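Putative ATP-grasp superfamily protein (Archaeoglobus fulgidus, PDB 3DF7) is of unknown function but, as a putative member of the ATP-grasp superfamily, probably binds ATP and a metal ion. Local coordinates at residues I168-S173 with A202-E207; V172-G177 with E214-A219; E178-L183 with A219-E224; S184-I189 with V254-A259; V230-V235 with P240-I245. All blocks are in the same frame, centred on the assembly; numbering follows the deposited sequence.

Contacts 1, 2 and 3 follow helix 206-220, from the turn before it to the turn after it, across one face of the large antiparallel sheet. Contacts 2 and 3 share A219 and have centres about 5 Å apart; that of contact 1 lies about 13 Å from contact 2. Contact 5, the hairpin at the sheet edge, is joined to strand 168-176 of contacts 1 and 2, for instance by the probable hydrogen bond V172 N to V232 O (2.8 Å). Contact 4, centred about 15 Å from contact 5, lies on the other face, to which D233 and E244 also point. The position of that acidic pair is consistent with the metal-nucleotide site of ATP-grasp enzymes.

Contact 1: residues I168-S173 with A202-E207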
# COMPACT_ATOMS: atom_id res chain seq x y z
N ILE A 168 19.26 -1.86 2.66
CA ILE A 168 18.23 -2.76 2.15
C ILE A 168 16.87 -2.07 2.20
O ILE A 168 16.45 -1.61 3.27
CB ILE A 168 18.15 -4.03 3.01
CG1 ILE A 168 19.55 -4.63 3.17
CG2 ILE A 168 17.19 -5.04 2.39
CD1 ILE A 168 19.63 -5.76 4.18
N ASN A 169 16.19 -1.97 1.05
CA ASN A 169 14.86 -1.35 1.00
C ASN A 169 13.80 -2.41 1.23
O ASN A 169 13.74 -3.40 0.50
CB ASN A 169 14.64 -0.65 -0.34
CG ASN A 169 15.37 0.68 -0.43
OD1 ASN A 169 16.60 0.73 -0.35
ND2 ASN A 169 14.62 1.76 -0.59
N LEU A 170 12.97 -2.20 2.24
CA LEU A 170 11.94 -3.17 2.59
C LEU A 170 10.60 -2.53 2.92
O LEU A 170 10.47 -1.30 2.97
CB LEU A 170 12.39 -3.96 3.82
CG LEU A 170 13.78 -4.59 3.76
CD1 LEU A 170 14.25 -4.92 5.17
CD2 LEU A 170 13.73 -5.84 2.89
N SER A 171 9.61 -3.38 3.13
CA SER A 171 8.28 -2.93 3.53
C SER A 171 7.72 -4.05 4.40
O SER A 171 8.02 -5.23 4.18
CB SER A 171 7.38 -2.67 2.31
OG SER A 171 6.95 -3.87 1.69
N VAL A 172 6.95 -3.68 5.41
CA VAL A 172 6.35 -4.66 6.31
C VAL A 172 4.84 -4.54 6.21
O VAL A 172 4.28 -3.45 6.35
CB VAL A 172 6.78 -4.41 7.77
CG1 VAL A 172 6.15 -5.46 8.69
CG2 VAL A 172 8.30 -4.47 7.88
N SER A 173 4.19 -5.68 5.95
CA SER A 173 2.74 -5.73 5.84
C SER A 173 2.21 -6.12 7.21
O SER A 173 2.52 -7.20 7.72
CB SER A 173 2.32 -6.78 4.80
OG SER A 173 2.87 -6.49 3.53
N ALA A 202 10.99 -11.28 1.90
CA ALA A 202 12.29 -10.65 1.71
C ALA A 202 13.45 -11.62 1.89
O ALA A 202 13.38 -12.55 2.70
CB ALA A 202 12.44 -9.47 2.68
N ARG A 203 14.51 -11.39 1.12
CA ARG A 203 15.70 -12.22 1.21
C ARG A 203 16.62 -11.56 2.23
O ARG A 203 17.61 -10.92 1.88
CB ARG A 203 16.37 -12.30 -0.17
CG ARG A 203 15.48 -12.96 -1.23
CD ARG A 203 16.03 -12.80 -2.64
NE ARG A 203 16.02 -11.41 -3.07
CZ ARG A 203 16.38 -10.99 -4.29
NH1 ARG A 203 16.79 -11.87 -5.19
NH2 ARG A 203 16.33 -9.70 -4.59
N ILE A 204 16.26 -11.70 3.50
CA ILE A 204 17.02 -11.11 4.60
C ILE A 204 17.20 -12.12 5.72
O ILE A 204 16.48 -13.11 5.80
CB ILE A 204 16.31 -9.87 5.17
CG1 ILE A 204 14.88 -10.24 5.58
CG2 ILE A 204 16.31 -8.74 4.14
CD1 ILE A 204 14.09 -9.13 6.25
N SER A 205 18.17 -11.86 6.60
CA SER A 205 18.42 -12.75 7.73
C SER A 205 17.27 -12.63 8.71
O SER A 205 16.51 -11.66 8.69
CB SER A 205 19.73 -12.37 8.43
OG SER A 205 19.59 -11.13 9.11
N ASP A 206 17.13 -13.63 9.58
CA ASP A 206 16.06 -13.61 10.56
C ASP A 206 16.21 -12.46 11.55
O ASP A 206 15.21 -11.88 11.98
CB ASP A 206 16.03 -14.94 11.32
CG ASP A 206 14.77 -15.09 12.15
OD1 ASP A 206 13.67 -15.09 11.55
OD2 ASP A 206 14.88 -15.22 13.39
N GLU A 207 17.45 -12.12 11.90
CA GLU A 207 17.67 -11.04 12.85
C GLU A 207 17.21 -9.71 12.25
O GLU A 207 16.52 -8.93 12.90
CB GLU A 207 19.14 -10.96 13.25
CG GLU A 207 19.49 -9.80 14.19
CD GLU A 207 18.57 -9.70 15.40
OE1 GLU A 207 18.21 -10.75 15.98
OE2 GLU A 207 18.23 -8.56 15.79
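I168 and L170 of strand 168-176 meet A202 and I204 in a small, purely apolar contact, placed where the chain leaves the central sheet and turns into helix 206-220. Four side chains carry it, and no hydrogen bond crosses between the two segments. L170 contributes its CD2 methyl, which lies 3.9 Å from A202 CB and 4.1 Å from I204 CG2. L170 and I204 reach toward each other end to end, whereas I168 crosses I204 at a slant, CG2 to CG2 at 4.2 Å. The gamma methyl of I204 therefore serves two partners on the strand. Its position follows from an uncommon first torsion: CG1 stands between the backbone N and the carbonyl carbon (chi1 55°), which leaves CG2 turned to the strand. The backbones stay well apart, with the CA atoms of L170 and A202 separated by 7.5 Å.

In the ATP-grasp domain this is the entry to the helix that packs on one face of the large antiparallel sheet. R203 is the centre of an inverse gamma turn, closed by a weak bond from I204 N to A202 O (3.1 Å), and S205 then takes the N-cap position, its OG accepting from the backbone N of V208. The turn is tied down from outside as well: R203 forms a salt bridge with E187 of strand 180-191, and A202 O accepts a hydrogen bond from R278. Between sheet and helix, L170 also touches V212, while I204 rests on V185 and K209.

Contact 2: residues V172-G177 with E214-A219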
# COMPACT_ATOMS: atom_id res chain seq x y z
N VAL A 172 6.95 -3.68 5.41
CA VAL A 172 6.35 -4.66 6.31
C VAL A 172 4.84 -4.54 6.21
O VAL A 172 4.28 -3.45 6.35
CB VAL A 172 6.78 -4.41 7.77
CG1 VAL A 172 6.15 -5.46 8.69
CG2 VAL A 172 8.30 -4.47 7.88
N SER A 173 4.19 -5.68 5.95
CA SER A 173 2.74 -5.73 5.84
C SER A 173 2.21 -6.12 7.21
O SER A 173 2.52 -7.20 7.72
CB SER A 173 2.32 -6.78 4.80
OG SER A 173 2.87 -6.49 3.53
N LEU A 174 1.41 -5.24 7.79
CA LEU A 174 0.86 -5.47 9.11
C LEU A 174 -0.67 -5.48 9.15
O LEU A 174 -1.33 -4.84 8.32
CB LEU A 174 1.36 -4.39 10.08
CG LEU A 174 2.87 -4.20 10.26
CD1 LEU A 174 3.13 -2.92 11.04
CD2 LEU A 174 3.46 -5.39 10.98
N ALA A 175 -1.21 -6.22 10.11
CA ALA A 175 -2.65 -6.29 10.32
C ALA A 175 -2.84 -5.56 11.65
O ALA A 175 -2.40 -6.05 12.69
CB ALA A 175 -3.11 -7.74 10.45
N VAL A 176 -3.46 -4.39 11.60
CA VAL A 176 -3.67 -3.58 12.79
C VAL A 176 -5.08 -3.70 13.35
O VAL A 176 -6.06 -3.34 12.69
CB VAL A 176 -3.38 -2.08 12.50
CG1 VAL A 176 -3.45 -1.27 13.79
CG2 VAL A 176 -2.01 -1.94 11.86
N GLY A 177 -5.18 -4.21 14.57
CA GLY A 177 -6.47 -4.38 15.21
C GLY A 177 -6.29 -4.26 16.71
O GLY A 177 -5.68 -3.31 17.19
N GLU A 214 9.96 -5.23 14.36
CA GLU A 214 9.84 -4.55 15.65
C GLU A 214 9.67 -3.05 15.47
O GLU A 214 8.84 -2.42 16.13
CB GLU A 214 11.07 -4.82 16.52
CG GLU A 214 10.92 -4.32 17.96
CD GLU A 214 12.14 -4.60 18.82
OE1 GLU A 214 12.60 -5.76 18.83
OE2 GLU A 214 12.64 -3.67 19.49
N GLU A 215 10.46 -2.46 14.58
CA GLU A 215 10.37 -1.02 14.35
C GLU A 215 9.13 -0.63 13.55
O GLU A 215 8.61 0.47 13.72
CB GLU A 215 11.64 -0.51 13.66
CG GLU A 215 12.89 -0.68 14.51
CD GLU A 215 12.66 -0.31 15.97
OE1 GLU A 215 12.19 0.82 16.23
OE2 GLU A 215 12.95 -1.15 16.85
N ALA A 216 8.66 -1.52 12.67
CA ALA A 216 7.46 -1.23 11.89
C ALA A 216 6.27 -1.17 12.85
O ALA A 216 5.42 -0.29 12.75
CB ALA A 216 7.23 -2.31 10.84
N VAL A 217 6.23 -2.12 13.77
CA VAL A 217 5.16 -2.16 14.76
C VAL A 217 5.22 -0.91 15.62
O VAL A 217 4.19 -0.29 15.88
CB VAL A 217 5.28 -3.41 15.66
CG1 VAL A 217 4.29 -3.32 16.82
CG2 VAL A 217 5.03 -4.68 14.85
N ARG A 218 6.42 -0.55 16.05
CA ARG A 218 6.61 0.63 16.89
C ARG A 218 6.06 1.87 16.18
O ARG A 218 5.47 2.75 16.82
CB ARG A 218 8.09 0.82 17.21
CG ARG A 218 8.35 1.73 18.42
CD ARG A 218 9.84 2.01 18.61
NE ARG A 218 10.63 0.79 18.60
CZ ARG A 218 10.57 -0.17 19.51
NH1 ARG A 218 9.75 -0.08 20.55
NH2 ARG A 218 11.34 -1.25 19.38
N ALA A 219 6.26 1.94 14.87
CA ALA A 219 5.79 3.06 14.07
C ALA A 219 4.28 3.18 14.02
O ALA A 219 3.72 4.25 14.26
CB ALA A 219 6.35 2.96 12.64
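L174 of strand 168-176 sends its side chain from CB straight into the flank of helix 206-220, where it meets A216 and V217. CG lies anti to the carbonyl carbon (chi1 -57°), and beyond it the two methyls divide the work. CD1 lies against the helix backbone, 3.9 Å from A216 O, and also touches the methyl of the same residue. CD2 goes to the valine next along the helix, 4.2 Å from V217 CG2, and also packs on C182 of the adjacent strand 180-191.

Two residues earlier on the strand, V172 receives A216 over the fork of its side chain: the alanine CB is 3.7 Å from V172 CB and about as near to both gamma methyls. This is a helix laid across a beta sheet, as in the ATP-grasp fold, its short segment passing the strand at 9.3 Å between axes with a crossing angle of -51°. The small alanine at the nearest point probably helps the helix to lie this close; the same methyl also touches V232 and I234.

The side of the helix turned from the sheet is charged. R218 and E215 form a salt bridge made of two hydrogen bonds, gripped side-on, with NE 2.8 Å from OE1 and NH2 3.0 Å from OE2, both oxygens lying almost in the guanidinium plane. E214 makes a second salt bridge at the guanidinium edge, its OE2 2.7 Å from R218 NH2.

Contact 3: residues E178-L183 with A219-E224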
# COMPACT_ATOMS: atom_id res chain seq x y z
N GLU A 178 -6.82 -5.23 17.46
CA GLU A 178 -6.68 -5.22 18.91
C GLU A 178 -5.18 -5.20 19.17
O GLU A 178 -4.69 -4.53 20.09
CB GLU A 178 -7.29 -6.48 19.52
CG GLU A 178 -8.68 -6.83 18.99
CD GLU A 178 -8.65 -7.37 17.57
OE1 GLU A 178 -9.74 -7.53 16.97
OE2 GLU A 178 -7.55 -7.63 17.04
N ASP A 179 -4.45 -5.93 18.34
CA ASP A 179 -3.00 -6.01 18.41
C ASP A 179 -2.46 -5.78 17.01
O ASP A 179 -3.22 -5.65 16.05
CB ASP A 179 -2.56 -7.40 18.89
CG ASP A 179 -3.12 -7.76 20.26
OD1 ASP A 179 -2.84 -7.03 21.23
OD2 ASP A 179 -3.83 -8.78 20.35
N VAL A 180 -1.14 -5.72 16.88
CA VAL A 180 -0.51 -5.53 15.58
C VAL A 180 0.17 -6.84 15.22
O VAL A 180 0.99 -7.35 15.98
CB VAL A 180 0.52 -4.39 15.61
CG1 VAL A 180 1.16 -4.23 14.24
CG2 VAL A 180 -0.16 -3.09 16.03
N LYS A 181 -0.18 -7.39 14.07
CA LYS A 181 0.40 -8.66 13.64
C LYS A 181 1.12 -8.52 12.31
O LYS A 181 0.61 -7.87 11.39
CB LYS A 181 -0.71 -9.71 13.53
CG LYS A 181 -0.22 -11.12 13.26
CD LYS A 181 -1.39 -12.10 13.31
CE LYS A 181 -0.92 -13.54 13.21
NZ LYS A 181 -2.08 -14.49 13.29
N CYS A 182 2.31 -9.10 12.21
CA CYS A 182 3.08 -9.04 10.98
C CYS A 182 2.57 -10.10 10.02
O CYS A 182 2.53 -11.28 10.36
CB CYS A 182 4.57 -9.27 11.23
SG CYS A 182 5.55 -9.26 9.71
N LEU A 183 2.18 -9.67 8.83
CA LEU A 183 1.67 -10.58 7.83
C LEU A 183 2.77 -11.00 6.87
O LEU A 183 2.81 -12.14 6.40
CB LEU A 183 0.55 -9.91 7.03
CG LEU A 183 -0.66 -9.39 7.80
CD1 LEU A 183 -1.71 -8.90 6.81
CD2 LEU A 183 -1.24 -10.50 8.69
N ALA A 219 6.26 1.94 14.87
CA ALA A 219 5.79 3.06 14.07
C ALA A 219 4.28 3.18 14.02
O ALA A 219 3.72 4.25 14.26
CB ALA A 219 6.35 2.96 12.64
N VAL A 220 3.60 2.07 13.70
CA VAL A 220 2.14 2.11 13.60
C VAL A 220 1.46 2.35 14.94
O VAL A 220 0.37 2.92 14.99
CB VAL A 220 1.57 0.82 12.95
CG1 VAL A 220 2.09 0.70 11.51
CG2 VAL A 220 1.95 -0.40 13.76
N GLU A 221 2.08 1.92 16.03
CA GLU A 221 1.46 2.13 17.33
C GLU A 221 1.44 3.62 17.69
O GLU A 221 0.75 4.03 18.63
CB GLU A 221 2.18 1.30 18.40
CG GLU A 221 2.17 -0.19 18.04
CD GLU A 221 2.37 -1.11 19.22
OE1 GLU A 221 3.42 -1.01 19.88
OE2 GLU A 221 1.48 -1.95 19.47
N CYS A 222 2.17 4.43 16.93
CA CYS A 222 2.24 5.88 17.14
C CYS A 222 1.02 6.60 16.57
O CYS A 222 0.64 7.66 17.06
CB CYS A 222 3.47 6.49 16.45
SG CYS A 222 5.05 6.09 17.17
N VAL A 223 0.43 6.03 15.52
CA VAL A 223 -0.70 6.66 14.85
C VAL A 223 -2.07 6.07 15.16
O VAL A 223 -2.44 5.01 14.66
CB VAL A 223 -0.49 6.60 13.32
CG1 VAL A 223 -1.50 7.51 12.63
CG2 VAL A 223 0.94 7.00 12.97
N GLU A 224 -2.83 6.78 15.98
CA GLU A 224 -4.17 6.32 16.34
C GLU A 224 -5.06 6.36 15.10
O GLU A 224 -5.00 7.31 14.32
CB GLU A 224 -4.77 7.22 17.42
CG GLU A 224 -4.13 7.08 18.79
CD GLU A 224 -2.63 7.33 18.76
OE1 GLU A 224 -2.21 8.37 18.20
OE2 GLU A 224 -1.87 6.50 19.31
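V180 and V220 meet through gamma methyls set by their first torsions. In V180, CG1 is anti to the backbone N (chi1 180°), which spreads both methyls toward the end of helix 206-220. V220 holds CG2 between its backbone N and carbonyl carbon (chi1 -63°), and this methyl enters the fork of V180, 3.9 Å from CG1 and 4.1 Å from CG2. The two side chains run at a slant to each other, with no polar atom between them.

E221 supplies the outer border of the contact. Its CB points past the strand, but the chain runs extended beyond CG and brings OE2 to 4.0 Å from V180 CG2. This is a van der Waals approach, so the carboxylate lies along the margin of the apolar patch and gains no hydrogen bond from it.

A type I beta turn runs from V220 to V223, with V223 N bonded to V220 O at 3.2 Å, and C222 O accepts a hydrogen bond from K117. The contact thus sits near the C-terminal end of helix 206-220, where V220 also touches L174 of strand 168-176 and V230 and V232 of strand 228-236, while V180 lies beside V217 one turn earlier in the helix.

Contact 4: residues S184-I189 with V254-A259; sequences SVNEQI and VAFSRA
F256 of the short helix 256-260 points its ring at S184 and N186 of strand 180-191, on the face of the large antiparallel ATP-grasp sheet opposite the one packed by helix 206-220. The two residues approach the ring differently. S184 comes obliquely, neither squarely over the ring nor level with it: its CB is 3.8 Å from F256 CZ, and its OG is 3.9 Å from CE1. The side-chain amide of N186 instead stands at the ring edge, near the ring plane. F256 thus uses its far rim, CE1 and CZ, against the strand.

Two torsions bring the ring there. CG of F256 is anti to the carbonyl carbon, which directs the side chain off the helix toward the sheet, and the second torsion (chi2 7°) turns the ring so that CA lies close to its plane. The reach is needed, because the backbones are far apart, with the CA atoms of S184 and F256 separated by 8.6 Å.

The polar end of S184 is provided for by the same helix. OG, anti to the backbone N (chi1 178°), takes part in a hydrogen bond with the hydroxyl of Y260, while CB lies nearest the ring. Around this point V200 of strand 194-200 touches both S184 and N186, and P252 packs on N186 and Q188. A255 rests on V281 of strand 279-285, and A255 O receives A259 N at 2.8 Å. Beside S184 the rim of the ring also touches the neighbouring strand, with F256 CZ 3.7 Å from S173 OG.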
# COMPACT_ATOMS: atom_id res chain seq x y z
N SER A 184 3.68 -10.07 6.58
CA SER A 184 4.76 -10.35 5.65
C SER A 184 5.82 -9.25 5.66
O SER A 184 5.51 -8.09 5.94
CB SER A 184 4.19 -10.47 4.24
OG SER A 184 5.20 -10.70 3.27
N VAL A 185 7.06 -9.64 5.38
CA VAL A 185 8.15 -8.68 5.28
C VAL A 185 8.61 -8.83 3.83
O VAL A 185 8.98 -9.92 3.39
CB VAL A 185 9.31 -8.99 6.24
CG1 VAL A 185 10.48 -8.05 5.96
CG2 VAL A 185 8.85 -8.81 7.68
N ASN A 186 8.55 -7.72 3.09
CA ASN A 186 8.88 -7.74 1.68
C ASN A 186 10.10 -6.92 1.32
O ASN A 186 10.42 -5.92 1.96
CB ASN A 186 7.68 -7.22 0.88
CG ASN A 186 6.37 -7.44 1.60
OD1 ASN A 186 5.77 -6.49 2.13
ND2 ASN A 186 5.92 -8.69 1.65
N GLU A 187 10.78 -7.35 0.27
CA GLU A 187 11.97 -6.67 -0.21
C GLU A 187 11.53 -5.79 -1.38
O GLU A 187 10.76 -6.23 -2.23
CB GLU A 187 12.98 -7.71 -0.68
CG GLU A 187 14.31 -7.15 -1.11
CD GLU A 187 15.23 -8.25 -1.62
OE1 GLU A 187 15.00 -9.43 -1.25
OE2 GLU A 187 16.17 -7.94 -2.36
N GLN A 188 11.99 -4.55 -1.41
CA GLN A 188 11.62 -3.66 -2.50
C GLN A 188 12.81 -3.46 -3.44
O GLN A 188 13.95 -3.30 -3.00
CB GLN A 188 11.17 -2.30 -1.96
CG GLN A 188 9.99 -2.34 -0.98
CD GLN A 188 8.72 -2.90 -1.60
OE1 GLN A 188 8.37 -2.59 -2.74
NE2 GLN A 188 8.00 -3.72 -0.84
N ILE A 189 12.54 -3.51 -4.74
CA ILE A 189 13.58 -3.31 -5.73
C ILE A 189 13.33 -1.94 -6.35
O ILE A 189 12.32 -1.73 -7.02
CB ILE A 189 13.55 -4.41 -6.81
CG1 ILE A 189 13.86 -5.76 -6.15
CG2 ILE A 189 14.55 -4.11 -7.91
CD1 ILE A 189 13.72 -6.96 -7.07
N VAL A 254 -0.39 -8.57 -3.72
CA VAL A 254 -0.79 -9.40 -4.85
C VAL A 254 -0.06 -10.75 -4.86
O VAL A 254 -0.56 -11.71 -5.43
CB VAL A 254 -0.54 -8.68 -6.21
CG1 VAL A 254 -1.23 -7.32 -6.20
CG2 VAL A 254 0.95 -8.53 -6.47
N ALA A 255 1.11 -10.81 -4.24
CA ALA A 255 1.88 -12.05 -4.21
C ALA A 255 1.50 -13.02 -3.09
O ALA A 255 1.95 -14.17 -3.09
CB ALA A 255 3.37 -11.73 -4.13
N PHE A 256 0.68 -12.58 -2.15
CA PHE A 256 0.32 -13.44 -1.02
C PHE A 256 -0.24 -14.83 -1.34
O PHE A 256 0.21 -15.82 -0.75
CB PHE A 256 -0.62 -12.68 -0.07
CG PHE A 256 0.05 -11.55 0.69
CD1 PHE A 256 1.36 -11.17 0.41
CD2 PHE A 256 -0.65 -10.87 1.68
CE1 PHE A 256 1.96 -10.12 1.12
CE2 PHE A 256 -0.05 -9.83 2.39
CZ PHE A 256 1.26 -9.45 2.11
N SER A 257 -1.19 -14.93 -2.26
CA SER A 257 -1.76 -16.24 -2.59
C SER A 257 -0.71 -17.24 -3.05
O SER A 257 -0.67 -18.37 -2.57
CB SER A 257 -2.84 -16.11 -3.66
OG SER A 257 -4.01 -15.52 -3.12
N ARG A 258 0.14 -16.82 -3.99
CA ARG A 258 1.19 -17.70 -4.49
C ARG A 258 2.28 -17.92 -3.46
O ARG A 258 2.70 -19.06 -3.23
CB ARG A 258 1.79 -17.12 -5.78
CG ARG A 258 0.90 -17.29 -7.01
CD ARG A 258 1.38 -16.45 -8.18
NE ARG A 258 2.74 -16.80 -8.60
CZ ARG A 258 3.02 -17.61 -9.62
NH1 ARG A 258 2.05 -18.15 -10.34
NH2 ARG A 258 4.29 -17.88 -9.91
N ALA A 259 2.74 -16.85 -2.83
CA ALA A 259 3.80 -16.97 -1.83
C ALA A 259 3.42 -17.70 -0.54
O ALA A 259 4.21 -18.49 -0.03
CB ALA A 259 4.34 -15.58 -1.49

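Contact 5: residues V230-V235 with P240-I245; sequences VGVDIV and PYVIEI
D233 and E244 face each other across an antiparallel hairpin, and its hydrogen bonds gather round them. D233 N gives a bond to E244 O (2.8 Å), while D233 O receives I243 N at 2.8 Å and, weakly, E244 N at 3.4 Å. Two residues thus face one, a classic beta bulge. Beyond it V235 N gives to Y241 O at 3.0 Å and Y241 N returns a bond to V235 O.

On the face turned to helix 206-220 the packing is apolar. I234 straddles its neighbours, with CG1 4.1 Å from V242 CG2 and CG2 near P240 CB; next to it, V232 meets V242. Were I234 an alanine, V242 and P240 would probably lose this partner and a gap would open beneath V212 of the helix.

The other face carries the acids. With CG anti to the backbone N (chi1 175°), E244 runs extended alongside D233, and the carboxylates, their planes 36° apart, bring OD2 of D233 to 3.8 Å from OE2 of E244. A water donates to both, at 2.6 Å to D233 OD2 and 3.0 Å to E244 OE2. Farther out, S171 packs on D233 and K111 touches E244. Two carboxylates held side by side would be expected to favour a cation between them, consistent with the metal-nucleotide site that ATP-grasp enzymes build on such a hairpin, although here a water bridges them.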
# COMPACT_ATOMS: atom_id res chain seq x y z
N VAL A 230 -1.89 -2.42 6.83
CA VAL A 230 -1.07 -1.22 6.77
C VAL A 230 0.32 -1.62 6.31
O VAL A 230 0.87 -2.62 6.77
CB VAL A 230 -0.97 -0.52 8.15
CG1 VAL A 230 -0.02 0.67 8.07
CG2 VAL A 230 -2.35 -0.07 8.61
N GLY A 231 0.88 -0.85 5.39
CA GLY A 231 2.22 -1.14 4.91
C GLY A 231 3.20 -0.12 5.46
O GLY A 231 2.88 1.06 5.54
N VAL A 232 4.38 -0.57 5.87
CA VAL A 232 5.39 0.35 6.40
C VAL A 232 6.67 0.22 5.59
O VAL A 232 7.25 -0.87 5.52
CB VAL A 232 5.73 0.06 7.88
CG1 VAL A 232 6.76 1.07 8.39
CG2 VAL A 232 4.46 0.12 8.72
N ASP A 233 7.11 1.31 4.97
CA ASP A 233 8.34 1.29 4.18
C ASP A 233 9.53 1.56 5.09
O ASP A 233 9.53 2.52 5.87
CB ASP A 233 8.30 2.34 3.07
CG ASP A 233 7.43 1.93 1.89
OD1 ASP A 233 7.02 0.75 1.83
OD2 ASP A 233 7.17 2.79 1.03
N ILE A 234 10.55 0.72 4.97
CA ILE A 234 11.74 0.82 5.79
C ILE A 234 13.02 0.59 5.00
O ILE A 234 13.04 -0.16 4.02
CB ILE A 234 11.69 -0.23 6.94
CG1 ILE A 234 10.75 0.27 8.04
CG2 ILE A 234 13.09 -0.48 7.50
CD1 ILE A 234 10.45 -0.77 9.09
N VAL A 235 14.09 1.25 5.42
CA VAL A 235 15.40 1.05 4.80
C VAL A 235 16.29 0.60 5.95
O VAL A 235 16.36 1.26 6.99
CB VAL A 235 15.98 2.33 4.18
CG1 VAL A 235 17.38 2.04 3.64
CG2 VAL A 235 15.08 2.83 3.06
N PRO A 240 16.90 -0.24 11.45
CA PRO A 240 15.72 0.10 10.66
C PRO A 240 15.38 1.58 10.72
O PRO A 240 15.34 2.17 11.80
CB PRO A 240 14.61 -0.74 11.30
CG PRO A 240 15.35 -1.90 11.90
CD PRO A 240 16.56 -1.23 12.49
N TYR A 241 15.14 2.17 9.55
CA TYR A 241 14.74 3.56 9.42
C TYR A 241 13.35 3.53 8.77
O TYR A 241 13.19 2.97 7.69
CB TYR A 241 15.69 4.33 8.51
CG TYR A 241 16.92 4.88 9.18
CD1 TYR A 241 17.01 6.24 9.51
CD2 TYR A 241 18.01 4.06 9.46
CE1 TYR A 241 18.16 6.75 10.11
CE2 TYR A 241 19.16 4.57 10.06
CZ TYR A 241 19.23 5.92 10.38
OH TYR A 241 20.36 6.43 10.97
N VAL A 242 12.36 4.12 9.44
CA VAL A 242 11.00 4.16 8.91
C VAL A 242 10.89 5.35 7.95
O VAL A 242 11.10 6.50 8.33
CB VAL A 242 9.96 4.31 10.04
CG1 VAL A 242 8.57 4.51 9.46
CG2 VAL A 242 9.98 3.06 10.91
N ILE A 243 10.54 5.04 6.71
CA ILE A 243 10.43 6.04 5.65
C ILE A 243 9.00 6.48 5.34
O ILE A 243 8.75 7.66 5.08
CB ILE A 243 11.03 5.50 4.34
CG1 ILE A 243 12.39 4.84 4.61
CG2 ILE A 243 11.16 6.63 3.32
CD1 ILE A 243 13.43 5.79 5.18
N GLU A 244 8.07 5.54 5.36
CA GLU A 244 6.70 5.87 5.01
C GLU A 244 5.70 4.86 5.57
O GLU A 244 6.06 3.72 5.85
CB GLU A 244 6.60 5.91 3.48
CG GLU A 244 5.22 6.13 2.90
CD GLU A 244 5.25 6.29 1.39
OE1 GLU A 244 5.99 7.17 0.90
OE2 GLU A 244 4.54 5.53 0.69
N ILE A 245 4.46 5.30 5.73
CA ILE A 245 3.41 4.43 6.22
C ILE A 245 2.24 4.53 5.25
O ILE A 245 1.66 5.60 5.08
CB ILE A 245 2.91 4.82 7.63
CG1 ILE A 245 4.01 4.57 8.66
CG2 ILE A 245 1.66 4.02 7.97
CD1 ILE A 245 3.60 4.92 10.09
O HOH W 1 5.05 2.81 -0.43